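Nitroreductase FRM2 (Saccharomyces cerevisiae, PDB 4URP) reduces 4-nitroquinoline N-oxide to its hydroxylamino and then its amino form with NADH, using one FMN per subunit, and helps restrain fatty acid metabolism. Local coordinates at residues 33-44 against 128-139. Numbering follows the deposited sequence.
Sequences VKRTVHVILKNT and VQIQSWTALELL
Ile40 meets Val128, Gln131 and Ser132 where helix 31-41 packs nearly antiparallel on helix 117-139, their local axes 9.5 Å apart at 150°. Its CB carries two arms. Ile40 CG2, held anti to the backbone N by chi1, lies 3.9 Å from Val128 CA and also touches its CB and Gln131 NE2, whose hydrogen-bond partner is Ala127 O. The other arm runs extended through CG1, chi2 -178°, and lays Ile40 CD1 on the backbone between Gln131 and Ser132, 3.5 Å from Ser132 N. A beta-branched isoleucine suits this place because its two arms diverge at CB and reach both ends of one turn, Val128 and Ser132.

The CA atoms of Val37 and Ser132 lie 5.5 Å apart, the nearest of the register pairs, where a short serine side chain leaves room for Ile40 CD1. Ser132 OG bonds back to Val128 O at 2.6 Å, tilted 19° from the carbonyl plane, which hides its polarity within its own helix. A leucine in its place would probably crowd Ile40 CD1 and leave Val128 O without its second donor. Farther along helix 117-139, Ala135 CB meets Thr36 CG2 at 3.7 Å, while the Thr36 hydroxyl bonds to Asp32 O. The Val33 and Leu136 side chains cross at about a right angle, CG1 of Val33 3.7 Å from CD2 of Leu136. With Ser132 OG, Thr36 OG1 and Gln131 NE2 each bonded within its own helix, the two helices, beside strand 55-59 of the nitroreductase core, are joined mainly by van der Waals contact of aliphatic groups.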
# COMPACT_ATOMS: atom_id res chain seq x y z
N VAL A 33 10.91 -17.95 0.60
CA VAL A 33 9.95 -16.94 1.02
C VAL A 33 10.67 -15.74 1.62
O VAL A 33 10.30 -14.59 1.38
CB VAL A 33 8.96 -17.51 2.06
CG1 VAL A 33 8.17 -16.40 2.73
CG2 VAL A 33 8.04 -18.52 1.40
N LYS A 34 11.72 -16.03 2.39
CA LYS A 34 12.51 -15.00 3.05
C LYS A 34 12.93 -13.88 2.11
O LYS A 34 12.86 -12.70 2.47
CB LYS A 34 13.75 -15.62 3.68
CG LYS A 34 13.75 -15.62 5.19
CD LYS A 34 15.04 -16.22 5.73
CE LYS A 34 16.26 -15.49 5.20
NZ LYS A 34 17.52 -16.15 5.63
N ARG A 35 13.37 -14.24 0.91
CA ARG A 35 13.81 -13.25 -0.06
C ARG A 35 12.63 -12.45 -0.58
O ARG A 35 12.71 -11.22 -0.69
CB ARG A 35 14.50 -13.93 -1.24
CG ARG A 35 15.33 -15.14 -0.88
CD ARG A 35 16.13 -15.60 -2.08
NE ARG A 35 16.41 -17.03 -2.06
CZ ARG A 35 15.74 -17.93 -2.76
NH1 ARG A 35 14.74 -17.56 -3.56
NH2 ARG A 35 16.06 -19.22 -2.68
N THR A 36 11.55 -13.15 -0.89
CA THR A 36 10.39 -12.56 -1.56
C THR A 36 9.83 -11.33 -0.84
O THR A 36 9.46 -10.35 -1.49
CB THR A 36 9.26 -13.59 -1.72
OG1 THR A 36 9.77 -14.76 -2.38
CG2 THR A 36 8.12 -13.02 -2.55
N VAL A 37 9.79 -11.37 0.48
CA VAL A 37 9.34 -10.22 1.26
C VAL A 37 10.49 -9.24 1.46
O VAL A 37 10.29 -8.02 1.46
CB VAL A 37 8.72 -10.65 2.61
CG1 VAL A 37 9.07 -12.09 2.93
CG2 VAL A 37 9.13 -9.72 3.74
N HIS A 38 11.70 -9.78 1.60
CA HIS A 38 12.90 -8.96 1.75
C HIS A 38 13.11 -8.03 0.57
O HIS A 38 13.41 -6.85 0.75
CB HIS A 38 14.12 -9.85 1.92
CG HIS A 38 15.41 -9.19 1.57
ND1 HIS A 38 15.95 -9.25 0.30
CD2 HIS A 38 16.27 -8.44 2.30
CE1 HIS A 38 17.09 -8.57 0.27
NE2 HIS A 38 17.30 -8.07 1.48
N VAL A 39 12.94 -8.56 -0.64
CA VAL A 39 13.16 -7.78 -1.85
C VAL A 39 12.06 -6.76 -2.07
O VAL A 39 12.17 -5.89 -2.94
CB VAL A 39 13.26 -8.68 -3.09
CG1 VAL A 39 14.42 -9.65 -2.94
CG2 VAL A 39 11.96 -9.43 -3.32
N ILE A 40 10.99 -6.86 -1.28
CA ILE A 40 9.91 -5.89 -1.36
C ILE A 40 10.15 -4.75 -0.37
O ILE A 40 10.02 -3.58 -0.73
CB ILE A 40 8.54 -6.54 -1.11
CG1 ILE A 40 8.23 -7.53 -2.24
CG2 ILE A 40 7.45 -5.49 -1.02
CD1 ILE A 40 6.90 -8.19 -2.11
N LEU A 41 10.51 -5.09 0.86
CA LEU A 41 10.87 -4.09 1.86
C LEU A 41 12.00 -3.22 1.35
O LEU A 41 12.05 -2.01 1.61
CB LEU A 41 11.31 -4.76 3.15
CG LEU A 41 10.26 -5.21 4.17
CD1 LEU A 41 10.95 -5.87 5.34
CD2 LEU A 41 9.45 -4.01 4.64
N LYS A 42 12.92 -3.84 0.62
CA LYS A 42 14.10 -3.16 0.12
C LYS A 42 13.76 -2.31 -1.10
O LYS A 42 14.42 -1.30 -1.35
CB LYS A 42 15.17 -4.19 -0.23
CG LYS A 42 16.60 -3.68 -0.19
CD LYS A 42 17.59 -4.82 -0.37
CE LYS A 42 19.01 -4.36 -0.13
NZ LYS A 42 19.96 -5.50 -0.23
N ASN A 43 12.74 -2.72 -1.84
CA ASN A 43 12.38 -2.03 -3.08
C ASN A 43 11.14 -1.15 -2.97
O ASN A 43 10.71 -0.55 -3.95
CB ASN A 43 12.21 -3.03 -4.23
CG ASN A 43 13.53 -3.62 -4.69
OD1 ASN A 43 14.07 -3.22 -5.72
ND2 ASN A 43 14.05 -4.57 -3.93
N THR A 44 10.56 -1.08 -1.78
CA THR A 44 9.37 -0.26 -1.57
C THR A 44 9.72 1.15 -1.14
O THR A 44 10.43 1.35 -0.16
CB THR A 44 8.42 -0.89 -0.54
OG1 THR A 44 9.18 -1.65 0.41
CG2 THR A 44 7.44 -1.82 -1.24
N VAL A 128 3.84 -2.73 1.10
CA VAL A 128 4.61 -3.96 1.18
C VAL A 128 3.70 -5.12 1.56
O VAL A 128 4.00 -6.28 1.29
CB VAL A 128 5.77 -3.85 2.19
CG1 VAL A 128 6.42 -2.48 2.09
CG2 VAL A 128 5.30 -4.10 3.61
N GLN A 129 2.58 -4.80 2.20
CA GLN A 129 1.63 -5.82 2.63
C GLN A 129 0.97 -6.49 1.43
O GLN A 129 1.02 -7.71 1.28
CB GLN A 129 0.56 -5.22 3.54
CG GLN A 129 1.05 -4.96 4.95
CD GLN A 129 0.08 -4.13 5.76
OE1 GLN A 129 -1.12 -4.14 5.50
NE2 GLN A 129 0.60 -3.39 6.74
N ILE A 130 0.35 -5.68 0.58
CA ILE A 130 -0.38 -6.20 -0.57
C ILE A 130 0.55 -6.88 -1.57
O ILE A 130 0.14 -7.81 -2.26
CB ILE A 130 -1.18 -5.08 -1.27
CG1 ILE A 130 -2.07 -5.67 -2.36
CG2 ILE A 130 -0.26 -4.01 -1.82
CD1 ILE A 130 -3.05 -6.70 -1.86
N GLN A 131 1.79 -6.43 -1.63
CA GLN A 131 2.74 -6.97 -2.59
C GLN A 131 3.30 -8.31 -2.15
O GLN A 131 3.40 -9.24 -2.95
CB GLN A 131 3.87 -5.98 -2.86
CG GLN A 131 3.46 -4.84 -3.77
CD GLN A 131 4.61 -3.93 -4.11
OE1 GLN A 131 4.98 -3.78 -5.28
NE2 GLN A 131 5.19 -3.31 -3.09
N SER A 132 3.65 -8.42 -0.88
CA SER A 132 4.15 -9.67 -0.33
C SER A 132 3.06 -10.73 -0.39
O SER A 132 3.31 -11.88 -0.73
CB SER A 132 4.59 -9.48 1.12
OG SER A 132 5.51 -8.40 1.23
N TRP A 133 1.85 -10.31 -0.06
CA TRP A 133 0.67 -11.16 -0.10
C TRP A 133 0.41 -11.65 -1.52
O TRP A 133 0.16 -12.84 -1.75
CB TRP A 133 -0.53 -10.37 0.40
CG TRP A 133 -1.79 -11.15 0.61
CD1 TRP A 133 -1.98 -12.48 0.40
CD2 TRP A 133 -3.03 -10.62 1.08
NE1 TRP A 133 -3.28 -12.82 0.70
CE2 TRP A 133 -3.94 -11.71 1.12
CE3 TRP A 133 -3.47 -9.36 1.46
CZ2 TRP A 133 -5.26 -11.54 1.54
CZ3 TRP A 133 -4.77 -9.20 1.87
CH2 TRP A 133 -5.65 -10.28 1.91
N THR A 134 0.46 -10.73 -2.47
CA THR A 134 0.20 -11.05 -3.87
C THR A 134 1.33 -11.87 -4.47
O THR A 134 1.17 -12.51 -5.50
CB THR A 134 -0.02 -9.76 -4.70
OG1 THR A 134 -0.83 -8.84 -3.96
CG2 THR A 134 -0.70 -10.07 -6.02
N ALA A 135 2.49 -11.86 -3.81
CA ALA A 135 3.65 -12.60 -4.29
C ALA A 135 3.74 -13.99 -3.66
O ALA A 135 4.17 -14.94 -4.31
CB ALA A 135 4.93 -11.81 -4.03
N LEU A 136 3.35 -14.10 -2.39
CA LEU A 136 3.32 -15.38 -1.71
C LEU A 136 2.34 -16.33 -2.38
O LEU A 136 2.55 -17.54 -2.41
CB LEU A 136 2.94 -15.21 -0.24
CG LEU A 136 4.07 -14.78 0.70
CD1 LEU A 136 3.56 -14.77 2.13
CD2 LEU A 136 5.25 -15.71 0.55
N GLU A 137 1.26 -15.77 -2.90
CA GLU A 137 0.24 -16.57 -3.57
C GLU A 137 0.70 -17.00 -4.97
O GLU A 137 0.11 -17.89 -5.57
CB GLU A 137 -1.08 -15.82 -3.64
CG GLU A 137 -1.68 -15.51 -2.28
CD GLU A 137 -3.17 -15.27 -2.34
OE1 GLU A 137 -3.73 -15.29 -3.46
OE2 GLU A 137 -3.80 -15.08 -1.28
N LEU A 138 1.75 -16.36 -5.47
CA LEU A 138 2.30 -16.73 -6.77
C LEU A 138 3.18 -17.96 -6.64
O LEU A 138 3.25 -18.78 -7.56
CB LEU A 138 3.10 -15.57 -7.37
CG LEU A 138 2.28 -14.38 -7.87
CD1 LEU A 138 3.18 -13.40 -8.60
CD2 LEU A 138 1.17 -14.86 -8.78
N LEU A 139 3.84 -18.08 -5.50
CA LEU A 139 4.69 -19.23 -5.21
C LEU A 139 3.85 -20.49 -5.12
O LEU A 139 4.30 -21.58 -5.47
CB LEU A 139 5.44 -19.02 -3.89
CG LEU A 139 6.81 -18.35 -3.94
CD1 LEU A 139 6.81 -17.12 -4.84
CD2 LEU A 139 7.24 -17.97 -2.53